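Local atomic coordinates of LacI family transcription regulator (Bifidobacterium animalis subsp. lactis, PDB entry 4O5A), a protein that probably regulates transcription as a dimeric LacI-family regulator, its periplasmic-binding-protein-like core sensing a small effector and its helix-turn-helix domain binding DNA. Residues Gly180-His185 with Ile282-Ser287; Ile253-Asp256 with Met260-Ala263. All blocks are in the same frame, centred on the assembly; numbering follows the deposited sequence.

Contact 1: residues Gly180-His185 with Ile282-Ser287; sequences GTMIRH and ISWGDS
Met182, present as selenomethionine, lays its terminal methyl over the indole face of Trp284, on the inner side of helix 175-188. Its CE stands 3.4 Å from the centroid of the Trp284 six-membered ring and only 7° off the ring normal, a nearly vertical CH-pi contact centred on the indole rather than at its rim. The chain runs extended across the gap as far as SE and bends only at its last torsion (chi3 -75°), which sets CE over the ring. Met182 SE lies obliquely, 4.6 Å from the centroid of the five-membered ring, so a Met-aromatic contact accompanies the CH-pi one. The same selenium also rests against Ile282, with SE 3.8 Å from CG2. The other branch of Ile282 serves the next helical turn: its CD1 meets the edge of the imidazole at His185 CD2, 4.1 Å away. His185 is fixed at its polar end by a hydrogen bond between NE2 and Thr340 OG1, whereas the indole of Trp284 also has Arg209 as a cation-pi partner. Helix 175-188 thus packs on strand 280-284 as in an alpha/beta sandwich, the short segments running antiparallel (178°) with their axes 10.8 Å apart. Leu300 of the neighbouring strand 298-301 touches Met182, and Phe213 of helix 206-219 touches Trp284.

Contact 2: residues Ile253-Asp256 with Met260-Ala263; sequences IIYD and MALA
The phenol ring of Tyr255 has backbone of helix 258-271 over one face and Ile253 CG2 over the opposite one. On the helix side Ala261 CA sits 3.7 Å from the ring centroid, 22° off the normal, making a CH-pi contact. Beside it Met260 O lies 3.3 Å above the ring plane, displaced toward the rim and closest to CE1 at 3.4 Å. A methylene and a methyl complete the fit: Met260 CB is 3.8 Å from Tyr255 CD1, and Ala261 CB is equally far from CD2. The tyrosine is presented to the helix because its CG stands anti to the carbonyl carbon (chi1 -64°), with the ring plane nearly perpendicular to the plane through CA, CB and CG (chi2 -98°). The small residue at Ala261 lets the helix backbone itself meet the aromatic face, its CA only 5.4 Å from that of Tyr255. Farther along, the bent chain of Met260 brings CE to 4.2 Å from the backbone N of Asp256. The Asp256 carboxylate leads away from the helix and forms a salt bridge with Arg196, which probably favours its charged form, while Tyr255 OH bonds Thr240 OG1. Chemically, then, the contact joins strand to helix at the start of a beta-alpha-beta unit through dispersion and CH-pi attraction, while the polar ends of Tyr255 and of Asp256, just past the strand, are satisfied outside helix 258-271, on strand 193-197 and helix 233-245.

In the fold
Contacts 1 and 2 show how one sheet is packed on both faces in a periplasmic-binding-protein-like domain. Their centres lie 10 Å apart, and the neighbouring parallel strands 252-255 and 280-284 join them: Trp284 N is 2.8 Å from Tyr255 O and Ile282 O is 2.9 Å from Tyr255 N, both probable hydrogen bonds. Helix 175-188 covers one face and helix 258-271 the other. The two contacts also touch through side chains, with Met182 SE 3.9 Å from Ile254 CG2 and Trp284 CE3 3.6 Å from Asp256 OD1. Beyond contact 2, Leu262 and Ala263 pack on Ala292 of the second subunit, linking this layer to the dimer interface.

Contact 1: residues Gly180-His185 with Ile282-Ser287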
# COMPACT_ATOMS: atom_id res chain seq x y z
N GLY A 180 6.10 -23.41 9.54
CA GLY A 180 7.16 -24.41 9.51
C GLY A 180 8.38 -23.96 8.73
O GLY A 180 9.51 -24.16 9.17
N THR A 181 8.16 -23.33 7.58
CA THR A 181 9.27 -22.89 6.75
C THR A 181 10.12 -21.86 7.51
O THR A 181 11.35 -21.93 7.47
CB THR A 181 8.77 -22.30 5.42
OG1 THR A 181 8.09 -23.33 4.68
CG2 THR A 181 9.94 -21.80 4.60
N MSE A 182 9.47 -20.93 8.19
CA MSE A 182 10.18 -19.89 8.93
C MSE A 182 10.91 -20.47 10.14
O MSE A 182 12.06 -20.14 10.39
CB MSE A 182 9.21 -18.80 9.38
CG MSE A 182 8.76 -17.92 8.23
SE MSE A 182 7.62 -16.50 8.89
CE MSE A 182 6.03 -17.52 9.19
N ILE A 183 10.23 -21.35 10.87
CA ILE A 183 10.84 -21.91 12.07
C ILE A 183 12.01 -22.81 11.70
O ILE A 183 13.04 -22.81 12.38
CB ILE A 183 9.80 -22.65 12.92
CG1 ILE A 183 8.73 -21.67 13.40
CG2 ILE A 183 10.46 -23.35 14.11
CD1 ILE A 183 7.48 -22.35 13.89
N ARG A 184 11.87 -23.60 10.64
CA ARG A 184 12.98 -24.47 10.25
C ARG A 184 14.21 -23.65 9.84
O ARG A 184 15.33 -24.07 10.08
CB ARG A 184 12.57 -25.44 9.13
CG ARG A 184 11.60 -26.52 9.57
CD ARG A 184 11.47 -27.60 8.49
NE ARG A 184 10.87 -27.05 7.27
CZ ARG A 184 9.55 -26.92 7.09
NH1 ARG A 184 8.72 -27.34 8.03
NH2 ARG A 184 9.08 -26.39 5.96
N HIS A 185 13.99 -22.49 9.21
CA HIS A 185 15.07 -21.58 8.81
C HIS A 185 15.81 -21.11 10.07
O HIS A 185 17.04 -21.09 10.11
CB HIS A 185 14.48 -20.40 8.04
CG HIS A 185 15.47 -19.34 7.63
ND1 HIS A 185 16.44 -19.55 6.67
CD2 HIS A 185 15.60 -18.05 8.02
CE1 HIS A 185 17.14 -18.44 6.50
NE2 HIS A 185 16.65 -17.51 7.31
N ILE A 282 12.55 -11.77 11.00
CA ILE A 282 11.80 -12.20 9.81
C ILE A 282 10.48 -11.42 9.75
O ILE A 282 9.81 -11.22 10.77
CB ILE A 282 11.52 -13.70 9.85
CG1 ILE A 282 12.82 -14.48 9.80
CG2 ILE A 282 10.61 -14.14 8.69
CD1 ILE A 282 12.64 -15.98 9.98
N SER A 283 10.12 -10.99 8.54
CA SER A 283 8.82 -10.37 8.29
C SER A 283 7.90 -11.39 7.66
O SER A 283 8.28 -12.02 6.68
CB SER A 283 8.96 -9.22 7.30
OG SER A 283 7.69 -8.69 6.96
N TRP A 284 6.69 -11.54 8.20
CA TRP A 284 5.66 -12.38 7.58
C TRP A 284 4.94 -11.45 6.62
O TRP A 284 4.12 -10.63 7.03
CB TRP A 284 4.67 -12.88 8.64
CG TRP A 284 3.94 -14.14 8.27
CD1 TRP A 284 3.57 -14.52 7.02
CD2 TRP A 284 3.50 -15.17 9.17
NE1 TRP A 284 2.92 -15.75 7.08
CE2 TRP A 284 2.87 -16.15 8.38
CE3 TRP A 284 3.58 -15.35 10.54
CZ2 TRP A 284 2.32 -17.31 8.95
CZ3 TRP A 284 3.03 -16.50 11.10
CH2 TRP A 284 2.41 -17.46 10.30
N GLY A 285 5.25 -11.58 5.34
CA GLY A 285 4.75 -10.63 4.35
C GLY A 285 5.93 -9.86 3.80
O GLY A 285 6.84 -9.49 4.55
N ASP A 286 5.96 -9.64 2.49
CA ASP A 286 7.12 -8.97 1.90
C ASP A 286 6.71 -7.71 1.16
O ASP A 286 5.58 -7.57 0.72
CB ASP A 286 7.87 -9.93 0.98
CG ASP A 286 9.28 -9.45 0.65
OD1 ASP A 286 9.86 -8.68 1.45
OD2 ASP A 286 9.81 -9.85 -0.41
N SER A 287 7.64 -6.77 1.04
CA SER A 287 7.40 -5.57 0.27
C SER A 287 8.75 -4.92 0.04
O SER A 287 9.74 -5.39 0.57
CB SER A 287 6.49 -4.59 1.02
OG SER A 287 7.17 -4.00 2.10

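Contact 2: residues Ile253-Asp256 with Met260-Ala263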
# COMPACT_ATOMS: atom_id res chain seq x y z
N ILE A 253 13.14 -12.86 16.21
CA ILE A 253 11.76 -12.40 16.33
C ILE A 253 11.12 -12.42 14.95
O ILE A 253 11.69 -11.92 13.98
CB ILE A 253 11.68 -10.98 16.95
CG1 ILE A 253 12.29 -11.00 18.34
CG2 ILE A 253 10.21 -10.52 17.06
CD1 ILE A 253 12.50 -9.60 18.94
N ILE A 254 9.94 -13.03 14.88
CA ILE A 254 9.14 -13.02 13.66
C ILE A 254 7.98 -12.03 13.82
O ILE A 254 7.22 -12.11 14.79
CB ILE A 254 8.60 -14.43 13.37
CG1 ILE A 254 9.77 -15.40 13.16
CG2 ILE A 254 7.70 -14.40 12.16
CD1 ILE A 254 9.34 -16.82 12.88
N TYR A 255 7.85 -11.11 12.88
CA TYR A 255 6.78 -10.11 12.93
C TYR A 255 5.68 -10.39 11.93
O TYR A 255 5.97 -10.74 10.79
CB TYR A 255 7.35 -8.73 12.62
CG TYR A 255 8.35 -8.26 13.64
CD1 TYR A 255 7.98 -7.41 14.66
CD2 TYR A 255 9.67 -8.68 13.57
CE1 TYR A 255 8.91 -6.97 15.61
CE2 TYR A 255 10.62 -8.24 14.51
CZ TYR A 255 10.23 -7.40 15.52
OH TYR A 255 11.16 -7.00 16.44
N ASP A 256 4.43 -10.16 12.33
CA ASP A 256 3.29 -10.44 11.45
C ASP A 256 3.14 -9.44 10.30
O ASP A 256 2.33 -9.66 9.40
CB ASP A 256 1.98 -10.53 12.26
CG ASP A 256 1.69 -11.95 12.74
OD1 ASP A 256 2.64 -12.76 12.83
OD2 ASP A 256 0.52 -12.24 13.06
N MSE A 260 6.18 -3.55 11.23
CA MSE A 260 6.64 -3.86 12.59
C MSE A 260 8.04 -4.49 12.60
O MSE A 260 8.81 -4.25 13.54
CB MSE A 260 5.63 -4.74 13.34
CG MSE A 260 4.30 -4.03 13.55
SE MSE A 260 3.20 -4.88 14.92
CE MSE A 260 2.95 -6.59 14.08
N ALA A 261 8.37 -5.28 11.58
CA ALA A 261 9.71 -5.84 11.47
C ALA A 261 10.73 -4.71 11.34
O ALA A 261 11.78 -4.71 11.99
CB ALA A 261 9.82 -6.84 10.29
N LEU A 262 10.41 -3.73 10.51
CA LEU A 262 11.28 -2.56 10.37
C LEU A 262 11.38 -1.78 11.69
O LEU A 262 12.48 -1.40 12.11
CB LEU A 262 10.79 -1.65 9.24
CG LEU A 262 11.61 -0.37 9.06
CD1 LEU A 262 13.02 -0.75 8.64
CD2 LEU A 262 10.96 0.49 8.00
N ALA A 263 10.25 -1.53 12.34
CA ALA A 263 10.24 -0.78 13.60
C ALA A 263 11.05 -1.52 14.66
O ALA A 263 11.79 -0.91 15.44
CB ALA A 263 8.79 -0.58 14.08